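Local coordinates for protein oxidoreductase, iron/ascorbate family (PDB 3ON7) that probably uses iron(II), dioxygen and 2-oxoglutarate to form ethylene, and to oxidise L-arginine in a coupled reaction that yields succinate, at residues B[128-136]-B[218-226]; B[137-147]-B[252-260]. All coordinates share one frame; numbering follows the deposited sequence.

Interaction 1. Residues B[128-136]-B[218-226]; sequences SPDEIKAKF and LQEASDGYF
Tyr225 has its CG anti to the backbone N (chi1 -174°), which lays the ring alongside Ile132 and its phenol end against Pro129, while Ile132, with CG1 anti to its carbonyl carbon (chi1 -54°), sets that branch over one face of the ring. Ile132 CG1 lies 4.2 Å from the centroid of the Tyr225 ring, a CH-pi contact displaced toward the rim, and the two side chains cross at about a right angle. Pro129, at the N-cap of helix 130-133, approaches the phenol end, CD coming within 3.5 Å of Tyr225 CZ. With an alanine here in place of Tyr225 the ring is gone, and Ile132 CG1 and Pro129 CD would probably be left facing a gap. The other branch of Ile132, CG2, packs on Ser222 CB at 4.0 Å. Phe136 turns its ring edge to the same turn: CE1 meets Ser222 CB at 3.8 Å. On the solvent-exposed side, Lys135 CD lies 3.5 Å from Asp223 CB, though the two charges stay beyond salt-bridge range. Asp223, with positive phi, is the C-prime residue of the Schellman motif that ends helix 216-221. Ser222 OG fixes the following turn, donating to Leu218 O at 2.7 Å and accepting from Phe226 N. Ser128 OG bonds back to Ile124 O; the contact therefore sets helix 130-133, just after helix 103-126, against the C-terminal end of helix 216-221, with helix 14-25 alongside Tyr225 and Phe226.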
loop_
_atom_site.group_PDB
_atom_site.type_symbol
_atom_site.label_atom_id
_atom_site.label_comp_id
_atom_site.label_asym_id
_atom_site.label_seq_id
_atom_site.Cartn_x
_atom_site.Cartn_y
_atom_site.Cartn_z
ATOM N N SER B 128 13.814 -33.711 -10.002
ATOM C CA SER B 128 13.190 -33.861 -8.683
ATOM C C SER B 128 12.767 -35.323 -8.519
ATOM O O SER B 128 12.368 -35.954 -9.499
ATOM C CB SER B 128 11.947 -32.984 -8.550
ATOM O OG SER B 128 12.244 -31.601 -8.564
ATOM N N PRO B 129 12.853 -35.872 -7.290
ATOM C CA PRO B 129 12.224 -37.183 -7.068
ATOM C C PRO B 129 10.706 -37.120 -7.296
ATOM O O PRO B 129 10.110 -36.038 -7.229
ATOM C CB PRO B 129 12.536 -37.491 -5.595
ATOM C CG PRO B 129 13.686 -36.627 -5.237
ATOM C CD PRO B 129 13.606 -35.404 -6.113
ATOM N N ASP B 130 10.095 -38.265 -7.573
ATOM C CA ASP B 130 8.662 -38.318 -7.913
ATOM C C ASP B 130 7.762 -37.784 -6.791
ATOM O O ASP B 130 6.718 -37.214 -7.067
ATOM C CB ASP B 130 8.237 -39.749 -8.295
ATOM C CG ASP B 130 8.688 -40.155 -9.717
ATOM O OD1 ASP B 130 8.932 -39.260 -10.557
ATOM O OD2 ASP B 130 8.776 -41.374 -10.008
ATOM N N GLU B 131 8.177 -37.976 -5.541
ATOM C CA GLU B 131 7.443 -37.486 -4.371
ATOM C C GLU B 131 7.521 -35.954 -4.277
ATOM O O GLU B 131 6.580 -35.303 -3.813
ATOM C CB GLU B 131 7.971 -38.153 -3.078
ATOM C CG GLU B 131 9.262 -37.561 -2.500
ATOM C CD GLU B 131 10.003 -38.522 -1.579
ATOM N N ILE B 132 8.637 -35.385 -4.729
ATOM C CA ILE B 132 8.787 -33.936 -4.764
ATOM C C ILE B 132 8.032 -33.371 -5.982
ATOM O O ILE B 132 7.330 -32.365 -5.859
ATOM C CB ILE B 132 10.265 -33.505 -4.781
ATOM C CG1 ILE B 132 11.046 -34.124 -3.609
ATOM C CG2 ILE B 132 10.370 -31.995 -4.731
ATOM C CD1 ILE B 132 10.503 -33.805 -2.230
ATOM N N LYS B 133 8.152 -34.018 -7.143
ATOM C CA LYS B 133 7.367 -33.622 -8.328
ATOM C C LYS B 133 5.900 -33.439 -7.994
ATOM O O LYS B 133 5.295 -32.449 -8.395
ATOM C CB LYS B 133 7.461 -34.655 -9.458
ATOM C CG LYS B 133 8.665 -34.532 -10.366
ATOM C CD LYS B 133 9.054 -35.907 -10.964
ATOM C CE LYS B 133 9.937 -35.774 -12.198
ATOM N NZ LYS B 133 11.053 -36.775 -12.214
ATOM N N ALA B 134 5.334 -34.399 -7.266
ATOM C CA ALA B 134 3.903 -34.402 -6.942
ATOM C C ALA B 134 3.480 -33.224 -6.059
ATOM O O ALA B 134 2.300 -32.927 -5.961
ATOM C CB ALA B 134 3.508 -35.725 -6.278
ATOM N N LYS B 135 4.434 -32.554 -5.420
ATOM C CA LYS B 135 4.121 -31.382 -4.603
ATOM C C LYS B 135 3.892 -30.103 -5.424
ATOM O O LYS B 135 3.259 -29.173 -4.949
ATOM C CB LYS B 135 5.214 -31.160 -3.561
ATOM C CG LYS B 135 5.270 -32.262 -2.524
ATOM C CD LYS B 135 6.207 -31.900 -1.371
ATOM C CE LYS B 135 6.401 -33.074 -0.407
ATOM N NZ LYS B 135 5.098 -33.629 0.054
ATOM N N PHE B 136 4.386 -30.071 -6.656
ATOM C CA PHE B 136 4.235 -28.904 -7.503
ATOM C C PHE B 136 2.835 -28.892 -8.087
ATOM O O PHE B 136 2.437 -29.842 -8.753
ATOM C CB PHE B 136 5.275 -28.917 -8.622
ATOM C CG PHE B 136 6.697 -29.068 -8.144
ATOM C CD1 PHE B 136 7.109 -28.549 -6.923
ATOM C CD2 PHE B 136 7.635 -29.703 -8.946
ATOM C CE1 PHE B 136 8.433 -28.686 -6.510
ATOM C CE2 PHE B 136 8.938 -29.845 -8.541
ATOM C CZ PHE B 136 9.343 -29.329 -7.321
ATOM N N LEU B 218 10.037 -21.484 -3.835
ATOM C CA LEU B 218 10.371 -22.835 -4.344
ATOM C C LEU B 218 10.763 -23.781 -3.210
ATOM O O LEU B 218 10.507 -24.999 -3.294
ATOM C CB LEU B 218 11.484 -22.791 -5.427
ATOM C CG LEU B 218 11.799 -24.097 -6.166
ATOM C CD1 LEU B 218 10.536 -24.764 -6.707
ATOM C CD2 LEU B 218 12.796 -23.854 -7.326
ATOM N N GLN B 219 11.372 -23.232 -2.153
ATOM C CA GLN B 219 11.589 -24.012 -0.940
ATOM C C GLN B 219 10.256 -24.514 -0.411
ATOM O O GLN B 219 10.107 -25.707 -0.096
ATOM C CB GLN B 219 12.331 -23.227 0.132
ATOM C CG GLN B 219 12.656 -24.064 1.364
ATOM C CD GLN B 219 13.460 -23.324 2.433
ATOM O OE1 GLN B 219 14.554 -22.841 2.187
ATOM N NE2 GLN B 219 12.932 -23.293 3.645
ATOM N N GLU B 220 9.282 -23.610 -0.328
ATOM C CA GLU B 220 7.946 -23.964 0.137
ATOM C C GLU B 220 7.278 -24.959 -0.805
ATOM O O GLU B 220 6.666 -25.910 -0.340
ATOM C CB GLU B 220 7.075 -22.711 0.258
ATOM C CG GLU B 220 5.647 -22.968 0.723
ATOM C CD GLU B 220 5.553 -23.492 2.151
ATOM O OE1 GLU B 220 6.513 -23.361 2.949
ATOM O OE2 GLU B 220 4.494 -24.020 2.484
ATOM N N ALA B 221 7.387 -24.737 -2.123
ATOM C CA ALA B 221 6.732 -25.619 -3.091
ATOM C C ALA B 221 7.294 -27.037 -3.074
ATOM O O ALA B 221 6.571 -27.992 -3.350
ATOM C CB ALA B 221 6.805 -25.049 -4.491
ATOM N N SER B 222 8.566 -27.167 -2.724
ATOM C CA SER B 222 9.271 -28.442 -2.751
ATOM C C SER B 222 9.472 -29.006 -1.356
ATOM O O SER B 222 10.289 -29.909 -1.170
ATOM C CB SER B 222 10.642 -28.248 -3.394
ATOM O OG SER B 222 11.451 -27.437 -2.565
ATOM N N ASP B 223 8.724 -28.485 -0.384
ATOM C CA ASP B 223 8.802 -28.940 0.998
ATOM C C ASP B 223 10.236 -29.042 1.512
ATOM O O ASP B 223 10.615 -30.045 2.108
ATOM C CB ASP B 223 8.087 -30.293 1.165
ATOM C CG ASP B 223 7.807 -30.631 2.632
ATOM O OD1 ASP B 223 7.424 -29.710 3.397
ATOM O OD2 ASP B 223 7.968 -31.814 3.013
ATOM N N GLY B 224 11.040 -28.011 1.277
ATOM C CA GLY B 224 12.399 -27.971 1.831
ATOM C C GLY B 224 13.438 -28.775 1.077
ATOM O O GLY B 224 14.609 -28.719 1.412
ATOM N N TYR B 225 13.030 -29.516 0.049
ATOM C CA TYR B 225 13.973 -30.311 -0.740
ATOM C C TYR B 225 14.986 -29.422 -1.446
ATOM O O TYR B 225 16.162 -29.767 -1.499
ATOM C CB TYR B 225 13.262 -31.187 -1.764
ATOM C CG TYR B 225 14.193 -32.132 -2.510
ATOM C CD1 TYR B 225 14.611 -33.335 -1.939
ATOM C CD2 TYR B 225 14.648 -31.826 -3.786
ATOM C CE1 TYR B 225 15.465 -34.218 -2.629
ATOM C CE2 TYR B 225 15.508 -32.688 -4.479
ATOM C CZ TYR B 225 15.910 -33.878 -3.893
ATOM O OH TYR B 225 16.749 -34.716 -4.581
ATOM N N PHE B 226 14.526 -28.287 -1.979
ATOM C CA PHE B 226 15.418 -27.268 -2.517
ATOM C C PHE B 226 15.497 -26.116 -1.532
ATOM O O PHE B 226 14.507 -25.442 -1.305
ATOM C CB PHE B 226 14.923 -26.775 -3.880
ATOM C CG PHE B 226 15.047 -27.804 -4.967
ATOM C CD1 PHE B 226 16.299 -28.233 -5.391
ATOM C CD2 PHE B 226 13.927 -28.361 -5.550
ATOM C CE1 PHE B 226 16.427 -29.191 -6.385
ATOM C CE2 PHE B 226 14.047 -29.330 -6.545
ATOM C CZ PHE B 226 15.298 -29.738 -6.965
#

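Interaction 2. Residues B[137-147]-B[252-260]; sequences SIPLPEMIANS and LHPHPSVVL
Met143 and His255 meet where a short, weakly bonded helix, about 140-144, packs against the irregular chain that leaves strand 245-252, one of the strands of the main sheet in a probable 2-oxoglutarate/iron(II) oxygenase, whose family has the double-stranded beta-helix (jelly-roll) core of the cupin clan. Backbone and side-chain hydrogen bonds pin the two at several points. His255 N donates to Met143 O at 3.0 Å. The same oxygen takes a CA-H...O contact from Pro254 CA at 3.2 Å and sits over one face of the His255 imidazole, toward the rim. His255 NE2 also reaches Glu142 O, but this bond is weak and bent (123°), and water 3, which donates to Glu142 O, lies beside both atoms. Farther along, Ser147 holds OG anti to its backbone N (chi1 164°), which places the hydroxyl against the 252-260 segment, where it donates to His253 O at 2.7 Å from above the carbonyl plane.

Apolar contacts fill the space between these bonds. The selenomethionine at Met143 runs extended beyond CG and crosses Val258 at about a right angle, its CE 3.7 Å from Val258 CG1. Its CB rests on Pro254 CB. Ile144 CD1 packs obliquely on Leu252 CD1 at 3.8 Å, and Ile144 also touches Leu179. Val259 packs on Val83, and His253 on Leu277, of a neighbouring subunit, which places this contact beside a subunit interface.

Water completes the opposite end: water 1 accepts from Ser137 N and lies within hydrogen-bonding distance of Val259 O. That carbonyl is gripped directly as well, by Ser137 OG at 2.7 Å, in the carbonyl plane and on a lone pair.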
loop_
_atom_site.group_PDB
_atom_site.type_symbol
_atom_site.label_atom_id
_atom_site.label_comp_id
_atom_site.label_asym_id
_atom_site.label_seq_id
_atom_site.Cartn_x
_atom_site.Cartn_y
_atom_site.Cartn_z
ATOM N N SER B 137 2.079 -27.834 -7.822
ATOM C CA SER B 137 0.657 -27.789 -8.207
ATOM C C SER B 137 0.471 -27.672 -9.716
ATOM O O SER B 137 -0.493 -28.164 -10.269
ATOM C CB SER B 137 -0.046 -26.626 -7.512
ATOM O OG SER B 137 0.525 -25.377 -7.873
ATOM N N ILE B 138 1.382 -26.974 -10.379
ATOM C CA ILE B 138 1.400 -26.945 -11.829
ATOM C C ILE B 138 2.856 -27.071 -12.201
ATOM O O ILE B 138 3.706 -26.942 -11.335
ATOM C CB ILE B 138 0.747 -25.662 -12.407
ATOM C CG1 ILE B 138 1.463 -24.396 -11.934
ATOM C CG2 ILE B 138 -0.724 -25.589 -12.007
ATOM C CD1 ILE B 138 0.927 -23.105 -12.592
ATOM N N PRO B 139 3.155 -27.370 -13.468
ATOM C CA PRO B 139 4.575 -27.457 -13.827
ATOM C C PRO B 139 5.344 -26.169 -13.513
ATOM O O PRO B 139 4.843 -25.076 -13.765
ATOM C CB PRO B 139 4.538 -27.729 -15.333
ATOM C CG PRO B 139 3.245 -28.440 -15.547
ATOM C CD PRO B 139 2.281 -27.835 -14.561
ATOM N N LEU B 140 6.554 -26.311 -12.982
ATOM C CA LEU B 140 7.340 -25.158 -12.511
ATOM C C LEU B 140 7.446 -24.050 -13.566
ATOM O O LEU B 140 7.318 -22.878 -13.246
ATOM C CB LEU B 140 8.751 -25.588 -12.051
ATOM C CG LEU B 140 8.879 -26.566 -10.868
ATOM C CD1 LEU B 140 10.331 -26.771 -10.498
ATOM C CD2 LEU B 140 8.102 -26.071 -9.657
ATOM N N PRO B 141 7.673 -24.417 -14.834
ATOM C CA PRO B 141 7.796 -23.385 -15.850
ATOM C C PRO B 141 6.536 -22.555 -16.057
ATOM O O PRO B 141 6.638 -21.392 -16.427
ATOM C CB PRO B 141 8.098 -24.180 -17.111
ATOM C CG PRO B 141 8.739 -25.407 -16.631
ATOM C CD PRO B 141 8.025 -25.744 -15.367
ATOM N N GLU B 142 5.373 -23.167 -15.833
ATOM C CA GLU B 142 4.089 -22.509 -16.012
ATOM C C GLU B 142 3.847 -21.462 -14.947
ATOM O O GLU B 142 3.068 -20.542 -15.183
ATOM C CB GLU B 142 2.930 -23.514 -15.993
ATOM C CG GLU B 142 2.621 -24.136 -17.326
ATOM C CD GLU B 142 1.449 -25.107 -17.250
ATOM O OE1 GLU B 142 0.413 -24.771 -16.604
ATOM O OE2 GLU B 142 1.586 -26.208 -17.837
HETATM N N MSE B 143 4.515 -21.606 -13.793
HETATM C CA MSE B 143 4.396 -20.651 -12.681
HETATM C C MSE B 143 4.898 -19.264 -13.046
HETATM O O MSE B 143 4.418 -18.292 -12.490
HETATM C CB MSE B 143 5.167 -21.143 -11.430
HETATM C CG MSE B 143 4.609 -22.407 -10.809
HETATM SE SE MSE B 143 5.527 -22.993 -9.216
HETATM C CE MSE B 143 4.310 -24.426 -8.697
ATOM N N ILE B 144 5.870 -19.175 -13.959
ATOM C CA ILE B 144 6.495 -17.889 -14.313
ATOM C C ILE B 144 6.176 -17.397 -15.736
ATOM O O ILE B 144 6.561 -16.281 -16.123
ATOM C CB ILE B 144 8.038 -17.934 -14.158
ATOM C CG1 ILE B 144 8.696 -18.886 -15.161
ATOM C CG2 ILE B 144 8.442 -18.313 -12.731
ATOM C CD1 ILE B 144 10.153 -18.466 -15.505
ATOM N N ALA B 145 5.523 -18.225 -16.539
ATOM C CA ALA B 145 5.194 -17.799 -17.905
ATOM C C ALA B 145 4.318 -16.544 -17.835
ATOM O O ALA B 145 3.241 -16.596 -17.288
ATOM C CB ALA B 145 4.463 -18.904 -18.644
ATOM N N ASN B 146 4.802 -15.434 -18.387
ATOM C CA ASN B 146 4.073 -14.155 -18.430
ATOM C C ASN B 146 3.655 -13.678 -17.061
ATOM O O ASN B 146 2.560 -13.175 -16.882
ATOM C CB ASN B 146 2.868 -14.239 -19.377
ATOM C CG ASN B 146 3.292 -14.397 -20.836
ATOM O OD1 ASN B 146 4.142 -13.653 -21.326
ATOM N ND2 ASN B 146 2.715 -15.366 -21.524
ATOM N N SER B 147 4.547 -13.858 -16.094
ATOM C CA SER B 147 4.318 -13.436 -14.743
ATOM C C SER B 147 4.462 -11.937 -14.639
ATOM O O SER B 147 5.484 -11.362 -15.031
ATOM C CB SER B 147 5.317 -14.072 -13.781
ATOM O OG SER B 147 5.289 -13.361 -12.563
ATOM N N LEU B 252 12.542 -14.119 -10.635
ATOM C CA LEU B 252 11.402 -14.819 -11.257
ATOM C C LEU B 252 10.393 -15.050 -10.132
ATOM O O LEU B 252 10.738 -15.664 -9.122
ATOM C CB LEU B 252 11.827 -16.161 -11.912
ATOM C CG LEU B 252 12.650 -16.186 -13.211
ATOM C CD1 LEU B 252 11.992 -15.391 -14.288
ATOM C CD2 LEU B 252 14.087 -15.705 -13.033
ATOM N N HIS B 253 9.190 -14.490 -10.273
ATOM C CA HIS B 253 8.141 -14.610 -9.274
ATOM C C HIS B 253 6.996 -15.416 -9.888
ATOM O O HIS B 253 6.634 -15.185 -11.031
ATOM C CB HIS B 253 7.566 -13.245 -8.879
ATOM C CG HIS B 253 8.437 -12.427 -7.970
ATOM N ND1 HIS B 253 8.144 -12.233 -6.636
ATOM C CD2 HIS B 253 9.555 -11.705 -8.219
ATOM C CE1 HIS B 253 9.055 -11.442 -6.099
ATOM N NE2 HIS B 253 9.923 -11.108 -7.037
ATOM N N PRO B 254 6.385 -16.319 -9.109
ATOM C CA PRO B 254 5.247 -17.063 -9.628
ATOM C C PRO B 254 4.003 -16.186 -9.738
ATOM O O PRO B 254 3.980 -15.120 -9.161
ATOM C CB PRO B 254 5.054 -18.151 -8.578
ATOM C CG PRO B 254 5.558 -17.565 -7.350
ATOM C CD PRO B 254 6.698 -16.693 -7.733
ATOM N N HIS B 255 2.974 -16.634 -10.465
ATOM C CA HIS B 255 1.712 -15.905 -10.465
ATOM C C HIS B 255 1.182 -15.931 -9.022
ATOM O O HIS B 255 1.351 -16.942 -8.341
ATOM C CB HIS B 255 0.686 -16.536 -11.401
ATOM C CG HIS B 255 1.182 -16.732 -12.791
ATOM N ND1 HIS B 255 1.643 -15.690 -13.567
ATOM C CD2 HIS B 255 1.315 -17.851 -13.540
ATOM C CE1 HIS B 255 2.015 -16.157 -14.743
ATOM N NE2 HIS B 255 1.833 -17.467 -14.753
ATOM N N PRO B 256 0.584 -14.825 -8.544
ATOM C CA PRO B 256 0.024 -14.745 -7.198
ATOM C C PRO B 256 -0.862 -15.924 -6.805
ATOM O O PRO B 256 -0.744 -16.442 -5.703
ATOM C CB PRO B 256 -0.819 -13.463 -7.269
ATOM C CG PRO B 256 -0.046 -12.587 -8.134
ATOM C CD PRO B 256 0.640 -13.493 -9.160
ATOM N N SER B 257 -1.741 -16.326 -7.711
ATOM C CA SER B 257 -2.690 -17.400 -7.448
ATOM C C SER B 257 -2.105 -18.807 -7.509
ATOM O O SER B 257 -2.849 -19.766 -7.343
ATOM C CB SER B 257 -3.850 -17.314 -8.436
ATOM O OG SER B 257 -3.390 -17.524 -9.755
ATOM N N VAL B 258 -0.804 -18.961 -7.759
ATOM C CA VAL B 258 -0.223 -20.305 -7.781
ATOM C C VAL B 258 -0.235 -20.872 -6.385
ATOM O O VAL B 258 0.210 -20.212 -5.452
ATOM C CB VAL B 258 1.229 -20.317 -8.269
ATOM C CG1 VAL B 258 1.891 -21.679 -7.976
ATOM C CG2 VAL B 258 1.284 -20.013 -9.735
ATOM N N VAL B 259 -0.762 -22.085 -6.241
ATOM C CA VAL B 259 -0.730 -22.778 -4.965
ATOM C C VAL B 259 0.667 -23.328 -4.784
ATOM O O VAL B 259 1.183 -23.979 -5.682
ATOM C CB VAL B 259 -1.750 -23.938 -4.918
ATOM C CG1 VAL B 259 -1.601 -24.728 -3.627
ATOM C CG2 VAL B 259 -3.172 -23.405 -5.071
ATOM N N LEU B 260 1.294 -23.037 -3.645
ATOM C CA LEU B 260 2.657 -23.491 -3.372
ATOM C C LEU B 260 2.670 -24.777 -2.565
ATOM O O LEU B 260 3.567 -25.590 -2.710
ATOM C CB LEU B 260 3.426 -22.428 -2.606
ATOM C CG LEU B 260 3.732 -21.131 -3.349
ATOM C CD1 LEU B 260 4.198 -20.054 -2.355
ATOM C CD2 LEU B 260 4.768 -21.357 -4.458
HETATM O O HOH W 1 2.987 -26.127 -5.882
HETATM O O HOH W 2 -1.629 -23.518 -9.168
HETATM O O HOH W 3 1.064 -19.728 -16.738
#

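Overall arrangement
From the N terminus, the chain runs through helix 103-126 into 128-136 and directly on into 137-147, so the first halves of the two contacts are consecutive. It then lays down strands of the main sheet (151-157, 180-184, 210-214) and of the smaller sheet before 218-226 returns to close the loop of interaction 1. Residues 252-260, from the last residue of strand 245-252 onward, close interaction 2. The segments alternate along the chain, so the loops cross rather than nest. Their centres lie about 14 Å apart and they touch: Ala221 CB packs on Leu260 O, and Leu218 CD1 on Leu140 CD2. Together they tie the connection after helix 103-126 to the end of helix 216-221 and to the loop leading to helix 266-277.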